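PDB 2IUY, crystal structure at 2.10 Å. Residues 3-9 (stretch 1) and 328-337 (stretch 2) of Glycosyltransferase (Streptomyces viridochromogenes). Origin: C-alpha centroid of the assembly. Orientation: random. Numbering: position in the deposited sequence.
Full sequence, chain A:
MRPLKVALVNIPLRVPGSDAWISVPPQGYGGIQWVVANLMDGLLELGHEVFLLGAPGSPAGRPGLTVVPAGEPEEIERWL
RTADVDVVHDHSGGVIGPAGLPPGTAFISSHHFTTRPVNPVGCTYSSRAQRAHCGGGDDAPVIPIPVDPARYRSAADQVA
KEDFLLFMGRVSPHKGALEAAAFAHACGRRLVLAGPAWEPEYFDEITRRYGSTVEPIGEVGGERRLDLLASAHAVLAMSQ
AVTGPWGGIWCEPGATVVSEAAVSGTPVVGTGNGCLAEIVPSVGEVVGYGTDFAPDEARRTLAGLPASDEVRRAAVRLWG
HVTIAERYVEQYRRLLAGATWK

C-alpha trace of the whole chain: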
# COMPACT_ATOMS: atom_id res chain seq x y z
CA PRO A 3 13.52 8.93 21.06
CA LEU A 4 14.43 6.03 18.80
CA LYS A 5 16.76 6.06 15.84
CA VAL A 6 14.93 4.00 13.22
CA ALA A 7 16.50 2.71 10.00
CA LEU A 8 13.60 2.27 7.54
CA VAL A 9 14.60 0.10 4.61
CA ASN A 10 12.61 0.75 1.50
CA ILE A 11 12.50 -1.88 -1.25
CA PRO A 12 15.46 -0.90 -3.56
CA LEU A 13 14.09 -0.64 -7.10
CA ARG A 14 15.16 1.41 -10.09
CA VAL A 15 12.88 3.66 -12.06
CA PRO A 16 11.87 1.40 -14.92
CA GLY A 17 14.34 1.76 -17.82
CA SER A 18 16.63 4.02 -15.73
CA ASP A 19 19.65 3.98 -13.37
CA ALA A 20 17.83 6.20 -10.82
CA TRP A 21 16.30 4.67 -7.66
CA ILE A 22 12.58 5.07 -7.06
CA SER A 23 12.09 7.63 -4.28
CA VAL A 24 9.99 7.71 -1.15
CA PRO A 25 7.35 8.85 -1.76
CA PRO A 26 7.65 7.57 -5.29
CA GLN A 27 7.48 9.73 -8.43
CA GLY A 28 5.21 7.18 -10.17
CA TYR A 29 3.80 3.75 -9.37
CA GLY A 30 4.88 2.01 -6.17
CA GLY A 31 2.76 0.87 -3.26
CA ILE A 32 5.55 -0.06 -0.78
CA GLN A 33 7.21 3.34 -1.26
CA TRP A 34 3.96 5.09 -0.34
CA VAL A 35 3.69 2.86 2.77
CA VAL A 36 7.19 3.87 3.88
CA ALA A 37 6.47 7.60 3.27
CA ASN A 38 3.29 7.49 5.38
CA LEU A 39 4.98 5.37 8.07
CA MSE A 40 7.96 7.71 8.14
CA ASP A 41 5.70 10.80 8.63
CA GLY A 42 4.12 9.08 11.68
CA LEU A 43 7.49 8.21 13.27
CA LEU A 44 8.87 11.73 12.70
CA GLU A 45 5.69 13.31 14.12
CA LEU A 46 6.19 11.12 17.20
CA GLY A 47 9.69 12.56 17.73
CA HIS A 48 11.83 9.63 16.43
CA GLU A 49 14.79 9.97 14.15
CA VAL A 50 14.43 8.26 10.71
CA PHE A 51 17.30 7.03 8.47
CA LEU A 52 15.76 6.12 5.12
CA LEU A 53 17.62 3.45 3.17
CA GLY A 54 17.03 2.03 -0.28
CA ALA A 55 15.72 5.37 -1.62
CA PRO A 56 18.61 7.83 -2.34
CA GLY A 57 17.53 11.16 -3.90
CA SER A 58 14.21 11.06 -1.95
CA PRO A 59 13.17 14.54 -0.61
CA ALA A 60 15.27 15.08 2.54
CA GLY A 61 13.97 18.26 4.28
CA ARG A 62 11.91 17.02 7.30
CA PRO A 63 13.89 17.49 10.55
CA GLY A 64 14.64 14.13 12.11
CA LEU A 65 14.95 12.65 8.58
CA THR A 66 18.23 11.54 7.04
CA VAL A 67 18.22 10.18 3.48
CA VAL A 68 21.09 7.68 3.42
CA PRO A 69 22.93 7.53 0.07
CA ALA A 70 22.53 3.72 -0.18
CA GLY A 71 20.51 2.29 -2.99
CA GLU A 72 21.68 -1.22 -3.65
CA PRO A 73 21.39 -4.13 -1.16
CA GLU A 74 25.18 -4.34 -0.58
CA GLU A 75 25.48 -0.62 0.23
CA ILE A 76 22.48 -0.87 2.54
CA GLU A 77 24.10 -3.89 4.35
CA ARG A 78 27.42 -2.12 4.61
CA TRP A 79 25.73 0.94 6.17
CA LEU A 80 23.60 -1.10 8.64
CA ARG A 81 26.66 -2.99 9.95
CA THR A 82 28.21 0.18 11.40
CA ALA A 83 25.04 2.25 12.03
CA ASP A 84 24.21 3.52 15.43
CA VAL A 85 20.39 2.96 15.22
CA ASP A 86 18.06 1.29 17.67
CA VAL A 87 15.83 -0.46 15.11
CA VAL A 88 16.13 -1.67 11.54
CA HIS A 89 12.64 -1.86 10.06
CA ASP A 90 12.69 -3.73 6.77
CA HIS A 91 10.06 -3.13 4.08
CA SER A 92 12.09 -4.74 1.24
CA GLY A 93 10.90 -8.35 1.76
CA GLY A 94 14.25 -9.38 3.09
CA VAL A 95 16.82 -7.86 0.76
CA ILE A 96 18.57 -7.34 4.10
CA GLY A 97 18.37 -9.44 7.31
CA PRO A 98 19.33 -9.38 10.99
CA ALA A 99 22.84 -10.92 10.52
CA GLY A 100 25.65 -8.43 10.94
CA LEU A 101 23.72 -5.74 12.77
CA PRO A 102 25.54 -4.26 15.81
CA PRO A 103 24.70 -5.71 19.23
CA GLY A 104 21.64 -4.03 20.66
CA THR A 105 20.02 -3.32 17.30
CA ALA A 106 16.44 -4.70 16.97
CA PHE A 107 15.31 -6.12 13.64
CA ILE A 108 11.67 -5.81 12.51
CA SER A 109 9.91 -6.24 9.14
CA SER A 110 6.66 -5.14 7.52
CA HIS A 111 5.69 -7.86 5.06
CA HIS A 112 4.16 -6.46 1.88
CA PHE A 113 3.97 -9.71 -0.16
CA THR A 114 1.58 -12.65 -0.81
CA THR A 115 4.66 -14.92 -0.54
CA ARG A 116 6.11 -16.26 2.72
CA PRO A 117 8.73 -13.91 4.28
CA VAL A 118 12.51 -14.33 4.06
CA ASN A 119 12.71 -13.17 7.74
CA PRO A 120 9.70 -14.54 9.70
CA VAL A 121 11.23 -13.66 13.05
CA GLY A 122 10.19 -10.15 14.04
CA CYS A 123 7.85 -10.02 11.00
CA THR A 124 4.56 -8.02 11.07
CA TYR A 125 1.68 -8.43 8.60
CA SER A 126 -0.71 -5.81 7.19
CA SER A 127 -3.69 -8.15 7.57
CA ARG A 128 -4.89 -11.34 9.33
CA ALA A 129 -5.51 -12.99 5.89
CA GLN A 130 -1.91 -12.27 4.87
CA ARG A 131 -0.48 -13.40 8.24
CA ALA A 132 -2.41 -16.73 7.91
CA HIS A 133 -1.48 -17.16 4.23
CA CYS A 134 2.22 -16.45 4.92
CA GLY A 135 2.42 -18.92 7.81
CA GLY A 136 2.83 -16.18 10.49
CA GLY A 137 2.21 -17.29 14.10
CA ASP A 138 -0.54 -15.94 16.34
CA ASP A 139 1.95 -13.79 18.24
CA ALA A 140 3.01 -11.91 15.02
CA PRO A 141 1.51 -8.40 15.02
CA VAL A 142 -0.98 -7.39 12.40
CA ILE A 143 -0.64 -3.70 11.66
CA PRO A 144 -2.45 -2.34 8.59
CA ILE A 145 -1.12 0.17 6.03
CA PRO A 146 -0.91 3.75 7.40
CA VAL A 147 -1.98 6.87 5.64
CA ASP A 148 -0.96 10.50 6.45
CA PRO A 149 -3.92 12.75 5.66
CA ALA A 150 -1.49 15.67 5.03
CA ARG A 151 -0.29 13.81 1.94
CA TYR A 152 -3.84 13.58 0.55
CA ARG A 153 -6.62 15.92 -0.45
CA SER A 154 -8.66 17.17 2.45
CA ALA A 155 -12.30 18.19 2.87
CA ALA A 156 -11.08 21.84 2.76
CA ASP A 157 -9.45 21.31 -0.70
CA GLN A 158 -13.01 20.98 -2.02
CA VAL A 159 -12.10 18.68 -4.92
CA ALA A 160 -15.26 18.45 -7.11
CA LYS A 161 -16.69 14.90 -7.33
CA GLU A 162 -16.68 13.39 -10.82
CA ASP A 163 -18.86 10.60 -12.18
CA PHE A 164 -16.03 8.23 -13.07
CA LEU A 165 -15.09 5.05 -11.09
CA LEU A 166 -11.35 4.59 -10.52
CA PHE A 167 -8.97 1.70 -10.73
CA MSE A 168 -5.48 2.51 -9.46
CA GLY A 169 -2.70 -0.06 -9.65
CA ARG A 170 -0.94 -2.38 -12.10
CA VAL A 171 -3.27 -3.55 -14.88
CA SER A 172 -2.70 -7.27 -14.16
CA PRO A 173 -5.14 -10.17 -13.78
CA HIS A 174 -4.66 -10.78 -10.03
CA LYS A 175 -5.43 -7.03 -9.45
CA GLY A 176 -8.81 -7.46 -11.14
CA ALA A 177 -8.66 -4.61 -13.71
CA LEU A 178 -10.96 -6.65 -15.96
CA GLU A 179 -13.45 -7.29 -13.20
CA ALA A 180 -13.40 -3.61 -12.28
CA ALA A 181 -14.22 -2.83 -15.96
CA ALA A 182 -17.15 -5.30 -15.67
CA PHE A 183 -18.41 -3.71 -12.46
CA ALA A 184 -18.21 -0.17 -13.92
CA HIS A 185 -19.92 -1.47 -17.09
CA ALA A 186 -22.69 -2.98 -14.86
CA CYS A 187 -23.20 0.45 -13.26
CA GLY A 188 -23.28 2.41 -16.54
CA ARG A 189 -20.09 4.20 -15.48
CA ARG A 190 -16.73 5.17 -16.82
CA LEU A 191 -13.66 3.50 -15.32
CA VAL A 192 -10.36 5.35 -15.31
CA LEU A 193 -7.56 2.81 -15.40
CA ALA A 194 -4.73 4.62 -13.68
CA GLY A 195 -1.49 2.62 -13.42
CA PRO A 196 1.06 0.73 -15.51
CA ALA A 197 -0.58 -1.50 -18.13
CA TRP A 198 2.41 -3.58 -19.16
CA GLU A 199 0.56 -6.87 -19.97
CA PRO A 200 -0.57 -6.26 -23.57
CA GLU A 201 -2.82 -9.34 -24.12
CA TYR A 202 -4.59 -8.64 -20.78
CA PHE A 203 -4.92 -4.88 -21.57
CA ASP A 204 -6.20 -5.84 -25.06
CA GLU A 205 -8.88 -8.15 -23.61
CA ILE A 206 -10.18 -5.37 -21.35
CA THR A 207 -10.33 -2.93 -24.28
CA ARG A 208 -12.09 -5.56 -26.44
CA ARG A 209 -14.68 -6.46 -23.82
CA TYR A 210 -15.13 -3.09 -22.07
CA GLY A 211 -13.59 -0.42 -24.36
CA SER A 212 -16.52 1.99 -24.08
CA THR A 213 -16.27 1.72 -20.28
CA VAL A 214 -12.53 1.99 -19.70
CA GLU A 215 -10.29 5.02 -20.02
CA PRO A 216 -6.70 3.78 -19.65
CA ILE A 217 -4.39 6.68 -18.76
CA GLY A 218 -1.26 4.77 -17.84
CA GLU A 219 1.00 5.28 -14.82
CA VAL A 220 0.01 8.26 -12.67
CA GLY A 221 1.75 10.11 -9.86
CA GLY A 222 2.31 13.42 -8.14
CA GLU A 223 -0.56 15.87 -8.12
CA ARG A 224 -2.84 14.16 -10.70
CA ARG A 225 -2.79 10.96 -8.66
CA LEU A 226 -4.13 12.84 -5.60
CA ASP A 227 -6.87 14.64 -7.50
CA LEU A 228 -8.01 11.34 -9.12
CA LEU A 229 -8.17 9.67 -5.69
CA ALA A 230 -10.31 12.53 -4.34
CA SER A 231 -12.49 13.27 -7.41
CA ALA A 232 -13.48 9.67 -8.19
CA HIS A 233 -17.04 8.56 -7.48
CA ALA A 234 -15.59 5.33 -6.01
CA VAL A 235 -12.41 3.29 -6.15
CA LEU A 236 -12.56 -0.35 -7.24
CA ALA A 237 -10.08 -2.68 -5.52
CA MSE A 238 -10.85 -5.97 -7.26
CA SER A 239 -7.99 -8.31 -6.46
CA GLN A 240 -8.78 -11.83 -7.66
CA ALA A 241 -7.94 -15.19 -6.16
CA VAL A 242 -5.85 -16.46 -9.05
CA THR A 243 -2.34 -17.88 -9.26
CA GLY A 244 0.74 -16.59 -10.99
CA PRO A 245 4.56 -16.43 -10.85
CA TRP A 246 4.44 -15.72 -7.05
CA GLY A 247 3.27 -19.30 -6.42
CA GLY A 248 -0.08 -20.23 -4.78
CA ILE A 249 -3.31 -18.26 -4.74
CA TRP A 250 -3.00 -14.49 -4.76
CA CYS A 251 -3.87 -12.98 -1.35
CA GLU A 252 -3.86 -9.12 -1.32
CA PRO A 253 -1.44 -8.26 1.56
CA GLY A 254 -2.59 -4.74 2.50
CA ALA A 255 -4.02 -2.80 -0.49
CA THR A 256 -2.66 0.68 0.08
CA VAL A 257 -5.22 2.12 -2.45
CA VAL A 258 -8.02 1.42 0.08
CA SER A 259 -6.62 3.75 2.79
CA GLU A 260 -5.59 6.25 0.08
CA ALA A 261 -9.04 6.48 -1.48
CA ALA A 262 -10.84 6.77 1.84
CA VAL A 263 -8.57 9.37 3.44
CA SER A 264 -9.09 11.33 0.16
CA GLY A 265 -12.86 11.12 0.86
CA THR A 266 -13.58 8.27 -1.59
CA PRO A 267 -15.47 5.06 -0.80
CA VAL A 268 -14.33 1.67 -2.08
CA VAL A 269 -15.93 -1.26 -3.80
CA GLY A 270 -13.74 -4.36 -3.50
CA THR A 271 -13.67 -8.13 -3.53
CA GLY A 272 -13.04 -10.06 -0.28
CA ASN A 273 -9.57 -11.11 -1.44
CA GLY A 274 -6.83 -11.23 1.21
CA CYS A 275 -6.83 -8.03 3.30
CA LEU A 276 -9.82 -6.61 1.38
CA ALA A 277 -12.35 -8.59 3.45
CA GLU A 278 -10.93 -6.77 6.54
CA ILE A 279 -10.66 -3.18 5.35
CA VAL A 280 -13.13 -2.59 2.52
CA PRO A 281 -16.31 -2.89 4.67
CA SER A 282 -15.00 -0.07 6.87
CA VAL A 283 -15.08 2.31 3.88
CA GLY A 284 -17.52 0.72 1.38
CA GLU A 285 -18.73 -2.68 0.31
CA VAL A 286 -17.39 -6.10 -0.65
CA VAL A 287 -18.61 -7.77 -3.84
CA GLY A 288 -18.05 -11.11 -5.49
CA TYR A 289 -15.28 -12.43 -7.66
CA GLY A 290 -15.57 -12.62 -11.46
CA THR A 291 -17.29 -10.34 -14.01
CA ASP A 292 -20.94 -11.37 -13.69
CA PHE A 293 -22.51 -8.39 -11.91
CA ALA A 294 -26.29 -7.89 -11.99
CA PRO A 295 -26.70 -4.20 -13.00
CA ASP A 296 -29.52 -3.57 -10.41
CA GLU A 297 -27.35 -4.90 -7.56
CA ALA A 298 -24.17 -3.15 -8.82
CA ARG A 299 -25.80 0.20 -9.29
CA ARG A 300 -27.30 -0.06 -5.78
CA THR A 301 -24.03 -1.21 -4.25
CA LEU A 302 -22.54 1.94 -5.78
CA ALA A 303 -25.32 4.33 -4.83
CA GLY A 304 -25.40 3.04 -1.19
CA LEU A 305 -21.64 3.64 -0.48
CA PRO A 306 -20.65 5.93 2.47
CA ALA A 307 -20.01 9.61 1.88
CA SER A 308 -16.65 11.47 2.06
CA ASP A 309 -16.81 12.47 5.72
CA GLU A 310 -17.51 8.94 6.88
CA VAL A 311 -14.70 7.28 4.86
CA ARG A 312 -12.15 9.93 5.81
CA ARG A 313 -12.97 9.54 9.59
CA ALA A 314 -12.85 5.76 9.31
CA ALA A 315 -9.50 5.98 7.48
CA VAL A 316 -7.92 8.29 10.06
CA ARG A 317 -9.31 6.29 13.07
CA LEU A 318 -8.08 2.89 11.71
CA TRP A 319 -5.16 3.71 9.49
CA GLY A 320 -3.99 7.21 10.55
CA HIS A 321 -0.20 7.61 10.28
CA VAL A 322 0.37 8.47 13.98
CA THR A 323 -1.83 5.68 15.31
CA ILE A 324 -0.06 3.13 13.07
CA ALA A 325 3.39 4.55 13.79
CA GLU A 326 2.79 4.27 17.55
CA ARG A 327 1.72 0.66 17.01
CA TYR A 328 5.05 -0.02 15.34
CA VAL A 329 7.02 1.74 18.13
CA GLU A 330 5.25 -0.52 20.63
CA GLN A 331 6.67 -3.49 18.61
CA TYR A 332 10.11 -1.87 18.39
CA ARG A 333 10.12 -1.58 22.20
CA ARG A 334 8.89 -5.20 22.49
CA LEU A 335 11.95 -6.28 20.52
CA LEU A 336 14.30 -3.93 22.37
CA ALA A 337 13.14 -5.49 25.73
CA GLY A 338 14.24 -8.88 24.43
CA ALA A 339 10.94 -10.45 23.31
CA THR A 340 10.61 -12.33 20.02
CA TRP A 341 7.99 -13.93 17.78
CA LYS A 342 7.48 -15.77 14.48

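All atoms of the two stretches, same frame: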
# COMPACT_ATOMS: atom_id res chain seq x y z
N PRO A 3 13.61 8.78 22.53
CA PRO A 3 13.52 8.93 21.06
C PRO A 3 14.39 7.88 20.39
O PRO A 3 15.58 7.72 20.72
CB PRO A 3 14.06 10.32 20.79
CG PRO A 3 14.81 10.73 22.04
CD PRO A 3 14.66 9.65 23.09
N LEU A 4 13.79 7.17 19.45
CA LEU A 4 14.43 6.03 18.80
C LEU A 4 15.06 6.55 17.53
O LEU A 4 14.60 7.60 16.95
CB LEU A 4 13.37 4.92 18.56
CG LEU A 4 12.88 4.28 19.87
CD1 LEU A 4 11.71 3.31 19.71
CD2 LEU A 4 14.04 3.56 20.65
N LYS A 5 16.17 5.90 17.16
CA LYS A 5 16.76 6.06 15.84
C LYS A 5 16.32 4.86 15.04
O LYS A 5 16.58 3.74 15.45
CB LYS A 5 18.28 6.20 15.90
CG LYS A 5 18.71 7.42 16.79
CD LYS A 5 20.04 7.95 16.34
CE LYS A 5 21.22 7.44 17.07
NZ LYS A 5 22.51 7.90 16.33
N VAL A 6 15.56 5.10 13.97
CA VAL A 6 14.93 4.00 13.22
C VAL A 6 15.48 4.01 11.79
O VAL A 6 15.39 5.03 11.08
CB VAL A 6 13.37 4.05 13.17
CG1 VAL A 6 12.76 2.77 12.45
CG2 VAL A 6 12.71 4.29 14.60
N ALA A 7 16.09 2.91 11.39
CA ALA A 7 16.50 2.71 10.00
C ALA A 7 15.35 2.04 9.29
O ALA A 7 15.00 0.91 9.64
CB ALA A 7 17.75 1.86 9.92
N LEU A 8 14.74 2.76 8.33
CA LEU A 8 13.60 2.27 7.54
C LEU A 8 14.13 1.88 6.20
O LEU A 8 14.64 2.75 5.52
CB LEU A 8 12.56 3.37 7.27
CG LEU A 8 11.49 3.71 8.29
CD1 LEU A 8 10.57 4.84 7.67
CD2 LEU A 8 10.73 2.43 8.74
N VAL A 9 13.97 0.60 5.82
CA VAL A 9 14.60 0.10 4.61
C VAL A 9 13.50 -0.07 3.62
O VAL A 9 12.66 -0.96 3.75
CB VAL A 9 15.41 -1.27 4.79
CG1 VAL A 9 16.31 -1.52 3.58
CG2 VAL A 9 16.30 -1.23 6.05
N TYR A 328 3.69 0.45 15.61
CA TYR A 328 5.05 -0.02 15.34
C TYR A 328 6.08 0.22 16.45
O TYR A 328 6.82 -0.69 16.77
CB TYR A 328 5.58 0.54 14.02
CG TYR A 328 5.05 -0.22 12.86
CD1 TYR A 328 5.42 -1.54 12.66
CD2 TYR A 328 4.15 0.37 11.94
CE1 TYR A 328 4.98 -2.26 11.57
CE2 TYR A 328 3.68 -0.34 10.85
CZ TYR A 328 4.12 -1.66 10.67
OH TYR A 328 3.67 -2.41 9.64
N VAL A 329 6.11 1.43 17.03
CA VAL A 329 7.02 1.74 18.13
C VAL A 329 6.81 0.78 19.29
O VAL A 329 7.79 0.32 19.89
CB VAL A 329 6.87 3.23 18.58
CG1 VAL A 329 7.71 3.54 19.86
CG2 VAL A 329 7.27 4.18 17.43
N GLU A 330 5.56 0.47 19.60
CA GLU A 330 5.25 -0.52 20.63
C GLU A 330 5.96 -1.84 20.32
O GLU A 330 6.53 -2.42 21.22
CB GLU A 330 3.71 -0.71 20.78
CG GLU A 330 3.27 -1.66 21.92
CD GLU A 330 1.79 -2.05 21.90
OE1 GLU A 330 1.05 -1.71 20.92
OE2 GLU A 330 1.35 -2.73 22.87
N GLN A 331 5.93 -2.29 19.05
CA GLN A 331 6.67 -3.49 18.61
C GLN A 331 8.19 -3.31 18.60
O GLN A 331 8.90 -4.21 18.95
CB GLN A 331 6.19 -3.99 17.23
CG GLN A 331 4.68 -4.32 17.15
CD GLN A 331 4.24 -5.28 18.27
OE1 GLN A 331 4.98 -6.19 18.61
NE2 GLN A 331 3.06 -5.06 18.85
N TYR A 332 8.68 -2.16 18.22
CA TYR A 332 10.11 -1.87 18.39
C TYR A 332 10.56 -2.05 19.83
O TYR A 332 11.58 -2.66 20.08
CB TYR A 332 10.47 -0.42 17.98
CG TYR A 332 10.11 0.04 16.56
CD1 TYR A 332 9.67 -0.85 15.56
CD2 TYR A 332 10.21 1.39 16.22
CE1 TYR A 332 9.37 -0.36 14.23
CE2 TYR A 332 9.91 1.85 14.96
CZ TYR A 332 9.49 0.98 13.97
OH TYR A 332 9.18 1.54 12.72
N ARG A 333 9.82 -1.45 20.77
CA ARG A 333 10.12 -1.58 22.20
C ARG A 333 10.00 -3.01 22.72
O ARG A 333 10.76 -3.41 23.64
CB ARG A 333 9.26 -0.60 23.03
CG ARG A 333 9.61 0.86 22.69
CD ARG A 333 9.28 1.82 23.80
NE ARG A 333 9.28 3.21 23.34
CZ ARG A 333 10.35 4.00 23.27
NH1 ARG A 333 11.55 3.56 23.64
NH2 ARG A 333 10.19 5.25 22.84
N ARG A 334 9.04 -3.77 22.18
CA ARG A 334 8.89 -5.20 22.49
C ARG A 334 10.18 -5.95 22.16
O ARG A 334 10.71 -6.69 22.97
CB ARG A 334 7.70 -5.78 21.70
CG ARG A 334 7.59 -7.32 21.72
CD ARG A 334 6.32 -7.73 21.00
NE ARG A 334 5.98 -9.16 21.04
CZ ARG A 334 5.01 -9.67 20.27
NH1 ARG A 334 4.36 -8.85 19.42
NH2 ARG A 334 4.69 -10.95 20.32
N LEU A 335 10.71 -5.71 20.96
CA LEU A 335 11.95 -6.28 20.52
C LEU A 335 13.17 -5.80 21.32
O LEU A 335 14.05 -6.60 21.66
CB LEU A 335 12.13 -6.03 19.00
CG LEU A 335 11.17 -6.79 18.05
CD1 LEU A 335 11.17 -6.14 16.68
CD2 LEU A 335 11.47 -8.28 17.91
N LEU A 336 13.23 -4.49 21.59
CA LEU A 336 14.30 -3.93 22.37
C LEU A 336 14.37 -4.53 23.80
O LEU A 336 15.48 -4.72 24.32
CB LEU A 336 14.27 -2.39 22.33
CG LEU A 336 14.66 -1.80 20.94
CD1 LEU A 336 14.27 -0.35 20.79
CD2 LEU A 336 16.19 -2.04 20.63
N ALA A 337 13.21 -4.86 24.40
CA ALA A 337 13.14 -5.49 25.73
C ALA A 337 13.49 -6.96 25.72
O ALA A 337 13.48 -7.59 26.78
CB ALA A 337 11.77 -5.30 26.39

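A strand near the start of the chain meets a helix near its end, more than 320 residues later in sequence, and what joins them is side-chain packing alone. No hydrogen bond crosses between the stretches; together they bury 272 Å² of surface with both sides summed, of which Leu4 alone gives 97 Å², the largest share of any residue. The first rule to read here is alternation: Leu4 and Val6 direct their side chains toward the helix and do most of the work, while Lys5 and Ala7 between and after them lie out of reach; Leu8 takes part more weakly.

Pro3 leads in with its CA-to-CB bond pointing away from the helix, and its ring makes no contact. Leu4, still ahead of the strand proper, is the centre of the interface. Its CA-to-CB bond points toward the helix, and with chi1 in m and chi2 in t the forked end reaches four helix residues. Leu4 CD1 lies 4.0 Å from Val329 CG1, 4.3 Å from Tyr332 CD2 and 3.9 Å from Arg333 CZ, while Leu4 CD2 comes within 3.9 Å of Leu336 CD1. Those partners, Val329, Tyr332, Arg333 and Leu336, follow the three- and four-residue spacing that sets side chains along one side of a helix. The backbone bonds keep that spacing: Arg333 N donates to Val329 O at 2.8 Å, and Leu336 N to Tyr332 O at 2.9 Å. A branched leucine suits a spot where several surfaces must be met at once.

The partners differ in how they receive it. Val329 offers a compact methyl from a CA-to-CB bond directed sideways. Tyr332 presents its ring edge to Leu4 CD1, near the ring plane. Arg333 also starts sideways, but its long side chain brings its end nearer, and one face of the guanidinium lies over Leu4 CD1. This is a useful pattern for an exposed border: the flat face of the group covers a methyl, while the residue as a whole remains exposed. Leu336, on the helix's last turn and partly exposed, adds its own methyl at the margin.

Lys5 points its side chain out of reach of the helix, and its NZ is hydrogen-bonded elsewhere in the structure. Val6 turns back toward the helix, where a beta-branched residue is well suited to a strand and needs little length: its CG2 sits 3.7 Å from CE2 of Tyr332, approaching the ring obliquely. Ala7 is buried but does not touch the helix.

Leu8 closes the contact lightly. Its CA-to-CB bond runs sideways, yet the end of the side chain comes nearer, placing Leu8 CD2 4.4 Å from Tyr332 OH. Tyrosine thus spans the row, its ring meeting Leu4 and Val6 and its hydroxyl reaching Leu8; that hydroxyl is hydrogen-bonded elsewhere in the structure, so the buried polar atom is satisfied. By Val9 the strand has passed beyond the helix's reach.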